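Integral membrane indolylacetylinositol arabinosyltransferase EmbC (Mycolicibacterium smegmatis, PDB 7BVE) probably transfers arabinose units during synthesis of the arabinan polymers of the mycobacterial cell wall, and is an integral membrane glycosyltransferase. Local coordinates at residues E39-E44 against L1055-A1060; P136-L141 against V155-G160; V878-D883 against P918-I923. One frame throughout, in Å; residues are numbered along the deposited sequence.

Contact 1: residues E39-E44 against L1055-A1060; sequences EQTTAE and LDLGTA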
loop_
_atom_site.group_PDB
_atom_site.type_symbol
_atom_site.label_atom_id
_atom_site.label_comp_id
_atom_site.label_asym_id
_atom_site.label_seq_id
_atom_site.Cartn_x
_atom_site.Cartn_y
_atom_site.Cartn_z
ATOM N N GLU A 39 -35.598 28.572 -16.073
ATOM C CA GLU A 39 -36.656 28.036 -16.928
ATOM C C GLU A 39 -36.330 26.589 -17.277
ATOM O O GLU A 39 -35.490 26.328 -18.139
ATOM C CB GLU A 39 -36.816 28.873 -18.184
ATOM C CG GLU A 39 -37.389 30.236 -17.932
ATOM C CD GLU A 39 -37.481 31.068 -19.188
ATOM O OE1 GLU A 39 -36.947 30.637 -20.228
ATOM O OE2 GLU A 39 -38.095 32.154 -19.137
ATOM N N GLN A 40 -37.006 25.651 -16.625
ATOM C CA GLN A 40 -36.815 24.239 -16.903
ATOM C C GLN A 40 -37.517 23.867 -18.208
ATOM O O GLN A 40 -38.517 24.474 -18.596
ATOM C CB GLN A 40 -37.373 23.397 -15.757
ATOM C CG GLN A 40 -36.960 21.942 -15.743
ATOM C CD GLN A 40 -37.802 21.108 -14.812
ATOM O OE1 GLN A 40 -38.784 21.579 -14.253
ATOM N NE2 GLN A 40 -37.426 19.856 -14.641
ATOM N N THR A 41 -36.973 22.867 -18.900
ATOM C CA THR A 41 -37.626 22.230 -20.040
ATOM C C THR A 41 -38.145 20.877 -19.574
ATOM O O THR A 41 -37.360 19.960 -19.324
ATOM C CB THR A 41 -36.673 22.068 -21.220
ATOM O OG1 THR A 41 -36.192 23.351 -21.627
ATOM C CG2 THR A 41 -37.385 21.426 -22.389
ATOM N N THR A 42 -39.463 20.758 -19.452
ATOM C CA THR A 42 -40.075 19.535 -18.958
ATOM C C THR A 42 -40.299 18.553 -20.098
ATOM O O THR A 42 -40.706 18.940 -21.192
ATOM C CB THR A 42 -41.406 19.847 -18.280
ATOM O OG1 THR A 42 -42.291 20.441 -19.235
ATOM C CG2 THR A 42 -41.209 20.808 -17.128
ATOM N N ALA A 43 -40.054 17.272 -19.830
ATOM C CA ALA A 43 -40.109 16.238 -20.857
ATOM C C ALA A 43 -40.683 14.966 -20.260
ATOM O O ALA A 43 -40.121 14.427 -19.305
ATOM C CB ALA A 43 -38.719 15.970 -21.428
ATOM N N GLU A 44 -41.786 14.474 -20.820
ATOM C CA GLU A 44 -42.370 13.225 -20.364
ATOM C C GLU A 44 -42.544 12.258 -21.525
ATOM O O GLU A 44 -42.553 12.646 -22.694
ATOM C CB GLU A 44 -43.720 13.426 -19.681
ATOM C CG GLU A 44 -44.826 13.838 -20.606
ATOM C CD GLU A 44 -46.153 13.923 -19.896
ATOM O OE1 GLU A 44 -46.191 13.655 -18.678
ATOM O OE2 GLU A 44 -47.160 14.251 -20.556
ATOM N N LEU A 1055 -40.581 12.728 -27.301
ATOM C CA LEU A 1055 -40.916 13.261 -25.996
ATOM C C LEU A 1055 -41.810 14.484 -26.138
ATOM O O LEU A 1055 -41.680 15.268 -27.080
ATOM C CB LEU A 1055 -39.650 13.630 -25.233
ATOM C CG LEU A 1055 -38.638 12.507 -25.048
ATOM C CD1 LEU A 1055 -37.456 13.008 -24.252
ATOM C CD2 LEU A 1055 -39.265 11.304 -24.399
ATOM N N ASP A 1056 -42.721 14.642 -25.188
ATOM C CA ASP A 1056 -43.648 15.762 -25.176
ATOM C C ASP A 1056 -43.065 16.866 -24.308
ATOM O O ASP A 1056 -43.019 16.737 -23.081
ATOM C CB ASP A 1056 -45.014 15.321 -24.661
ATOM C CG ASP A 1056 -45.688 14.339 -25.591
ATOM O OD1 ASP A 1056 -45.434 14.406 -26.810
ATOM O OD2 ASP A 1056 -46.464 13.491 -25.109
ATOM N N LEU A 1057 -42.631 17.950 -24.943
ATOM C CA LEU A 1057 -41.869 19.000 -24.286
ATOM C C LEU A 1057 -42.772 20.117 -23.782
ATOM O O LEU A 1057 -43.854 20.370 -24.313
ATOM C CB LEU A 1057 -40.818 19.571 -25.236
ATOM C CG LEU A 1057 -39.731 18.582 -25.638
ATOM C CD1 LEU A 1057 -38.852 19.181 -26.704
ATOM C CD2 LEU A 1057 -38.912 18.197 -24.442
ATOM N N GLY A 1058 -42.300 20.788 -22.734
ATOM C CA GLY A 1058 -42.992 21.922 -22.157
ATOM C C GLY A 1058 -42.028 22.950 -21.605
ATOM O O GLY A 1058 -40.820 22.842 -21.824
ATOM N N THR A 1059 -42.535 23.953 -20.896
ATOM C CA THR A 1059 -41.685 24.977 -20.308
ATOM C C THR A 1059 -42.262 25.367 -18.958
ATOM O O THR A 1059 -43.450 25.679 -18.856
ATOM C CB THR A 1059 -41.577 26.209 -21.217
ATOM O OG1 THR A 1059 -41.085 25.816 -22.504
ATOM C CG2 THR A 1059 -40.629 27.239 -20.633
ATOM N N ALA A 1060 -41.424 25.337 -17.924
ATOM C CA ALA A 1060 -41.844 25.689 -16.578
ATOM C C ALA A 1060 -40.823 26.612 -15.941
ATOM O O ALA A 1060 -39.617 26.388 -16.064
ATOM C CB ALA A 1060 -42.021 24.445 -15.711
#

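Contact 2: residues P136-L141 against V155-G160; sequences PDCRYL and VGLTQG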
loop_
_atom_site.group_PDB
_atom_site.type_symbol
_atom_site.label_atom_id
_atom_site.label_comp_id
_atom_site.label_asym_id
_atom_site.label_seq_id
_atom_site.Cartn_x
_atom_site.Cartn_y
_atom_site.Cartn_z
ATOM N N PRO A 136 -65.297 -10.847 -16.672
ATOM C CA PRO A 136 -65.859 -9.506 -16.935
ATOM C C PRO A 136 -65.562 -8.463 -15.861
ATOM O O PRO A 136 -65.890 -7.288 -16.062
ATOM C CB PRO A 136 -67.365 -9.772 -17.057
ATOM C CG PRO A 136 -67.587 -11.082 -16.403
ATOM C CD PRO A 136 -66.357 -11.872 -16.698
ATOM N N ASP A 137 -64.963 -8.846 -14.737
ATOM C CA ASP A 137 -64.441 -7.910 -13.752
ATOM C C ASP A 137 -62.997 -7.559 -14.117
ATOM O O ASP A 137 -62.572 -7.771 -15.256
ATOM C CB ASP A 137 -64.569 -8.501 -12.347
ATOM C CG ASP A 137 -66.003 -8.608 -11.900
ATOM O OD1 ASP A 137 -66.827 -7.804 -12.381
ATOM O OD2 ASP A 137 -66.308 -9.487 -11.068
ATOM N N CYS A 138 -62.260 -6.986 -13.159
ATOM C CA CYS A 138 -60.848 -6.603 -13.282
ATOM C C CYS A 138 -60.658 -5.561 -14.384
ATOM O O CYS A 138 -59.984 -5.784 -15.381
ATOM C CB CYS A 138 -59.949 -7.823 -13.505
ATOM S SG CYS A 138 -58.187 -7.494 -13.435
ATOM N N ARG A 139 -61.272 -4.403 -14.180
ATOM C CA ARG A 139 -61.325 -3.386 -15.216
ATOM C C ARG A 139 -60.004 -2.656 -15.436
ATOM O O ARG A 139 -59.860 -1.988 -16.462
ATOM C CB ARG A 139 -62.422 -2.381 -14.881
ATOM C CG ARG A 139 -63.805 -2.982 -14.930
ATOM C CD ARG A 139 -64.867 -1.918 -14.780
ATOM N NE ARG A 139 -64.794 -1.265 -13.480
ATOM C CZ ARG A 139 -65.409 -1.709 -12.389
ATOM N NH1 ARG A 139 -66.142 -2.812 -12.445
ATOM N NH2 ARG A 139 -65.293 -1.052 -11.243
ATOM N N TYR A 140 -59.041 -2.759 -14.526
ATOM C CA TYR A 140 -57.794 -2.028 -14.689
ATOM C C TYR A 140 -56.652 -2.837 -14.099
ATOM O O TYR A 140 -56.852 -3.887 -13.491
ATOM C CB TYR A 140 -57.846 -0.650 -14.023
ATOM C CG TYR A 140 -58.816 0.321 -14.642
ATOM C CD1 TYR A 140 -58.505 0.983 -15.817
ATOM C CD2 TYR A 140 -60.039 0.580 -14.044
ATOM C CE1 TYR A 140 -59.387 1.871 -16.388
ATOM C CE2 TYR A 140 -60.928 1.465 -14.603
ATOM C CZ TYR A 140 -60.597 2.109 -15.776
ATOM O OH TYR A 140 -61.483 2.997 -16.341
ATOM N N LEU A 141 -55.446 -2.334 -14.318
ATOM C CA LEU A 141 -54.220 -2.808 -13.691
ATOM C C LEU A 141 -53.405 -1.588 -13.274
ATOM O O LEU A 141 -52.295 -1.350 -13.751
ATOM C CB LEU A 141 -53.474 -3.778 -14.607
ATOM C CG LEU A 141 -52.165 -4.468 -14.200
ATOM C CD1 LEU A 141 -52.282 -5.050 -12.831
ATOM C CD2 LEU A 141 -51.819 -5.550 -15.201
ATOM N N VAL A 155 -58.214 -3.653 -10.325
ATOM C CA VAL A 155 -59.425 -2.914 -9.984
ATOM C C VAL A 155 -60.634 -3.710 -10.461
ATOM O O VAL A 155 -60.965 -3.700 -11.646
ATOM C CB VAL A 155 -59.414 -1.511 -10.595
ATOM C CG1 VAL A 155 -60.658 -0.743 -10.188
ATOM C CG2 VAL A 155 -58.160 -0.772 -10.191
ATOM N N GLY A 156 -61.314 -4.378 -9.534
ATOM C CA GLY A 156 -62.511 -5.114 -9.880
ATOM C C GLY A 156 -62.699 -6.424 -9.145
ATOM O O GLY A 156 -63.832 -6.890 -9.001
ATOM N N LEU A 157 -61.617 -7.034 -8.671
ATOM C CA LEU A 157 -61.706 -8.330 -8.016
ATOM C C LEU A 157 -61.044 -8.288 -6.646
ATOM O O LEU A 157 -60.263 -7.387 -6.331
ATOM C CB LEU A 157 -61.098 -9.435 -8.896
ATOM C CG LEU A 157 -59.649 -9.448 -9.390
ATOM C CD1 LEU A 157 -58.707 -10.145 -8.434
ATOM C CD2 LEU A 157 -59.610 -10.142 -10.721
ATOM N N THR A 158 -61.376 -9.289 -5.832
ATOM C CA THR A 158 -60.879 -9.442 -4.472
ATOM C C THR A 158 -60.167 -10.782 -4.342
ATOM O O THR A 158 -60.078 -11.554 -5.298
ATOM C CB THR A 158 -62.016 -9.364 -3.452
ATOM O OG1 THR A 158 -62.959 -10.408 -3.722
ATOM C CG2 THR A 158 -62.723 -8.022 -3.526
ATOM N N GLN A 159 -59.671 -11.066 -3.137
ATOM C CA GLN A 159 -58.985 -12.328 -2.897
ATOM C C GLN A 159 -59.977 -13.488 -2.841
ATOM O O GLN A 159 -61.196 -13.315 -2.887
ATOM C CB GLN A 159 -58.204 -12.306 -1.585
ATOM C CG GLN A 159 -57.002 -11.393 -1.525
ATOM C CD GLN A 159 -57.377 -10.000 -1.118
ATOM O OE1 GLN A 159 -58.510 -9.756 -0.716
ATOM N NE2 GLN A 159 -56.420 -9.084 -1.167
ATOM N N GLY A 160 -59.425 -14.690 -2.717
ATOM C CA GLY A 160 -60.221 -15.885 -2.577
ATOM C C GLY A 160 -59.900 -16.623 -1.296
ATOM O O GLY A 160 -59.546 -16.020 -0.277
#

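Contact 3: residues V878-D883 against P918-I923; sequences VQWATD and PEATQI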
loop_
_atom_site.group_PDB
_atom_site.type_symbol
_atom_site.label_atom_id
_atom_site.label_comp_id
_atom_site.label_asym_id
_atom_site.label_seq_id
_atom_site.Cartn_x
_atom_site.Cartn_y
_atom_site.Cartn_z
ATOM N N VAL A 878 2.994 -24.393 -38.686
ATOM C CA VAL A 878 2.604 -24.464 -40.087
ATOM C C VAL A 878 3.692 -25.245 -40.805
ATOM O O VAL A 878 4.866 -25.144 -40.440
ATOM C CB VAL A 878 2.426 -23.051 -40.696
ATOM C CG1 VAL A 878 1.953 -23.095 -42.144
ATOM C CG2 VAL A 878 1.454 -22.259 -39.888
ATOM N N GLN A 879 3.315 -26.047 -41.791
ATOM C CA GLN A 879 4.273 -26.861 -42.526
ATOM C C GLN A 879 4.061 -26.600 -44.014
ATOM O O GLN A 879 3.169 -27.193 -44.624
ATOM C CB GLN A 879 4.079 -28.325 -42.162
ATOM C CG GLN A 879 5.199 -29.268 -42.522
ATOM C CD GLN A 879 4.912 -30.654 -41.999
ATOM O OE1 GLN A 879 3.815 -30.929 -41.525
ATOM N NE2 GLN A 879 5.908 -31.525 -42.039
ATOM N N TRP A 880 4.869 -25.720 -44.604
ATOM C CA TRP A 880 4.650 -25.367 -45.998
ATOM C C TRP A 880 5.486 -26.237 -46.923
ATOM O O TRP A 880 6.521 -26.776 -46.539
ATOM C CB TRP A 880 4.985 -23.900 -46.269
ATOM C CG TRP A 880 6.433 -23.537 -46.150
ATOM C CD1 TRP A 880 7.394 -23.613 -47.124
ATOM C CD2 TRP A 880 7.077 -22.995 -45.001
ATOM N NE1 TRP A 880 8.598 -23.178 -46.634
ATOM C CE2 TRP A 880 8.431 -22.792 -45.331
ATOM C CE3 TRP A 880 6.644 -22.673 -43.718
ATOM C CZ2 TRP A 880 9.351 -22.273 -44.420
ATOM C CZ3 TRP A 880 7.548 -22.162 -42.823
ATOM C CH2 TRP A 880 8.890 -21.966 -43.171
ATOM N N ALA A 881 5.054 -26.316 -48.177
ATOM C CA ALA A 881 5.769 -27.087 -49.181
ATOM C C ALA A 881 5.409 -26.558 -50.558
ATOM O O ALA A 881 4.497 -25.744 -50.712
ATOM C CB ALA A 881 5.441 -28.578 -49.084
ATOM N N THR A 882 6.141 -27.036 -51.558
ATOM C CA THR A 882 5.821 -26.763 -52.949
ATOM C C THR A 882 4.898 -27.866 -53.468
ATOM O O THR A 882 4.311 -28.625 -52.693
ATOM C CB THR A 882 7.091 -26.654 -53.788
ATOM O OG1 THR A 882 7.728 -27.931 -53.857
ATOM C CG2 THR A 882 8.051 -25.659 -53.165
ATOM N N ASP A 883 4.737 -27.946 -54.790
ATOM C CA ASP A 883 3.951 -29.025 -55.383
ATOM C C ASP A 883 4.660 -30.367 -55.230
ATOM O O ASP A 883 4.084 -31.342 -54.727
ATOM C CB ASP A 883 3.680 -28.726 -56.861
ATOM C CG ASP A 883 2.710 -27.578 -57.064
ATOM O OD1 ASP A 883 1.833 -27.370 -56.203
ATOM O OD2 ASP A 883 2.822 -26.884 -58.096
ATOM N N PRO A 918 8.631 -17.216 -50.781
ATOM C CA PRO A 918 7.749 -16.996 -51.936
ATOM C C PRO A 918 7.654 -18.143 -52.931
ATOM O O PRO A 918 7.044 -17.980 -53.992
ATOM C CB PRO A 918 8.365 -15.760 -52.605
ATOM C CG PRO A 918 9.162 -15.102 -51.539
ATOM C CD PRO A 918 9.710 -16.219 -50.726
ATOM N N GLU A 919 8.246 -19.297 -52.629
ATOM C CA GLU A 919 8.111 -20.467 -53.479
ATOM C C GLU A 919 7.143 -21.492 -52.911
ATOM O O GLU A 919 6.875 -22.501 -53.570
ATOM C CB GLU A 919 9.474 -21.131 -53.713
ATOM C CG GLU A 919 10.046 -21.863 -52.506
ATOM C CD GLU A 919 10.937 -20.994 -51.636
ATOM O OE1 GLU A 919 10.905 -19.757 -51.783
ATOM O OE2 GLU A 919 11.677 -21.557 -50.803
ATOM N N ALA A 920 6.619 -21.265 -51.709
ATOM C CA ALA A 920 5.682 -22.203 -51.114
ATOM C C ALA A 920 4.325 -22.094 -51.789
ATOM O O ALA A 920 3.906 -21.020 -52.226
ATOM C CB ALA A 920 5.536 -21.945 -49.622
ATOM N N THR A 921 3.635 -23.226 -51.873
ATOM C CA THR A 921 2.376 -23.262 -52.600
ATOM C C THR A 921 1.283 -23.872 -51.736
ATOM O O THR A 921 0.112 -23.495 -51.837
ATOM C CB THR A 921 2.556 -24.050 -53.901
ATOM O OG1 THR A 921 3.660 -23.504 -54.633
ATOM C CG2 THR A 921 1.314 -23.964 -54.774
ATOM N N GLN A 922 1.658 -24.810 -50.869
ATOM C CA GLN A 922 0.704 -25.580 -50.085
ATOM C C GLN A 922 1.168 -25.607 -48.638
ATOM O O GLN A 922 2.358 -25.789 -48.376
ATOM C CB GLN A 922 0.582 -27.007 -50.621
ATOM C CG GLN A 922 0.125 -27.080 -52.063
ATOM C CD GLN A 922 0.079 -28.482 -52.587
ATOM O OE1 GLN A 922 0.357 -29.431 -51.863
ATOM N NE2 GLN A 922 -0.247 -28.626 -53.864
ATOM N N ILE A 923 0.241 -25.418 -47.702
ATOM C CA ILE A 923 0.565 -25.444 -46.284
ATOM C C ILE A 923 -0.246 -26.540 -45.598
ATOM O O ILE A 923 -1.141 -27.146 -46.185
ATOM C CB ILE A 923 0.331 -24.089 -45.594
ATOM C CG1 ILE A 923 -1.139 -23.704 -45.641
ATOM C CG2 ILE A 923 1.153 -23.012 -46.237
ATOM C CD1 ILE A 923 -1.468 -22.518 -44.786
#

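Contact 1: residues E39-E44 against L1055-A1060
Backbone bonding sets the antiparallel register. Q40 and A1060 form a hydrogen-bonded pair: Q40 N reaches A1060 O at 2.8 Å, nearly along the C=O axis, while A1060 N gives a straighter bond to Q40 O at 3.1 Å, arriving from above the carbonyl plane. Further along, G1058 N donates to T42 O at 2.9 Å within the carbonyl plane, with a weak return bond from T42 N to G1058 O. E44 and D1056 form the next hydrogen-bonded pair, D1056 N meeting E44 O at 3.2 Å and E44 N returning a weak bond. CA-H...O contacts, such as L1057 CA to T42 O, supplement these bonds.

The pairing joins strand 38-46 of the concanavalin-like domain to strand 1056-1062, the last strand of the chain and an outermost one in this antiparallel sheet, so the C-terminal part of the protein extends the N-terminal domain's sheet.

Apolar contacts divide between the two faces. On one, the A43 and L1057 side chains meet, A43 CB lying 3.8 Å from L1057 CD2; T41 CG2, anti to its backbone N, crosses the same leucine obliquely. On the other, the T42 methyl CG2 lies 4.0 Å from A1060 CB. T42 OG1, set between its own N and carbonyl carbon (chi1 61°), lies 3.4 Å from G1058 CA, on the side where a CB would come too close to that hydroxyl.

Among the polar side chains, E44 OE2 and D1056 OD2 stand 4.7 Å apart. N46 ND2 is hydrogen-bonded to both, which may ease the repulsion expected between two carboxylates. Q40 NE2 is bonded to T206 O.

Contact 2: residues P136-L141 against V155-G160
The open end of the beta-hairpin made by strands 140-145 and 149-155 lies here, in the concanavalin-like domain: residues 136-141 lead into one arm and 155-160 leave the other. Two backbone bonds link them. R139 N donates to V155 O at 2.6 Å, nearly along the C=O axis though bent at the hydrogen, and V155 N makes a weak bond to Y140 O.

Y140 and V155 lie side by side and point the same way. Y140 CB lies 3.8 Å from V155 CG2; the tyrosine CG, anti to the carbonyl carbon (chi1 -66°), sets the ring so that V155 CB comes up at its edge, near its plane, 4.1 Å from Y140 CD2. V155 CG1, anti to its backbone N, also meets CD2. R139 meets the other segment through CB, 3.8 Å from V155 O.

G156, with a positive phi of 143°, turns the chain away after V155. Its CA lies 3.8 Å from C138 N, so backbone packs on backbone. Beyond it, L157 has CG between its backbone N and carbonyl carbon (chi1 59°), and its CD2 reaches C138 CB at 3.6 Å, with C138 SG at 4.1 Å from that same methyl.

Contact 3: residues V878-D883 against P918-I923
A classic beta bulge shapes this contact, in a sheet of the EmbC C-terminal domain: T921 and Q922 together face the single residue A881. The evidence is that A881 O accepts two bonds, from T921 N at 2.9 Å and from Q922 N at 3.0 Å, both nearly straight and both in the carbonyl plane. In return A881 N donates to Q922 O at 2.8 Å, almost along that C=O axis, completing an antiparallel hydrogen-bonded pair.

Apolar side chains pack around the bulge. V878 CG1, anti to its backbone N, crosses I923 obliquely and comes 3.9 Å from I923 CB, while I923 CG2, anti to its carbonyl carbon, touches W880 CB. The indole of W880 is placed by a CG standing between N and the carbonyl carbon (chi1 67°); its CD1 approaches A920 CB to 3.5 Å. Outside the segments, P917 and I895 also touch W880.

T882 has the same kind of first torsion. Its OG1 is thereby bonded to Q885 N, and its CG2 turns to E919 O at 3.4 Å. D883 sends OD1 to 3.7 Å from T921 CG2, and a long, weak ion pair links it to R852. The bulge at the start of strand 922-928 thus sits beside an N-cap, with T882 in that position at the start of helix 883-887, in a beta-rich region consistent with a galactose-binding-like domain.

How the contacts relate
Contacts 1 and 2 share one antiparallel sheet. Contact 1 joins strands 38-46 and 1056-1062 at one side of it, while contact 2 lies at the end of the hairpin 140-145/149-155 towards the other; their centres are 36 Å apart and their nearest atoms about 17 Å. Contact 3 belongs to a separate sheet of the C-terminal domain, with its centre 70 Å from contact 1 and 78 Å from contact 2. Along the chain, contact 2 closes before contact 3 opens, and both fall within the span of about a thousand residues that contact 1 bridges. Contact 1 therefore closes that long span, whereas contacts 2 and 3 are each local to their own domain.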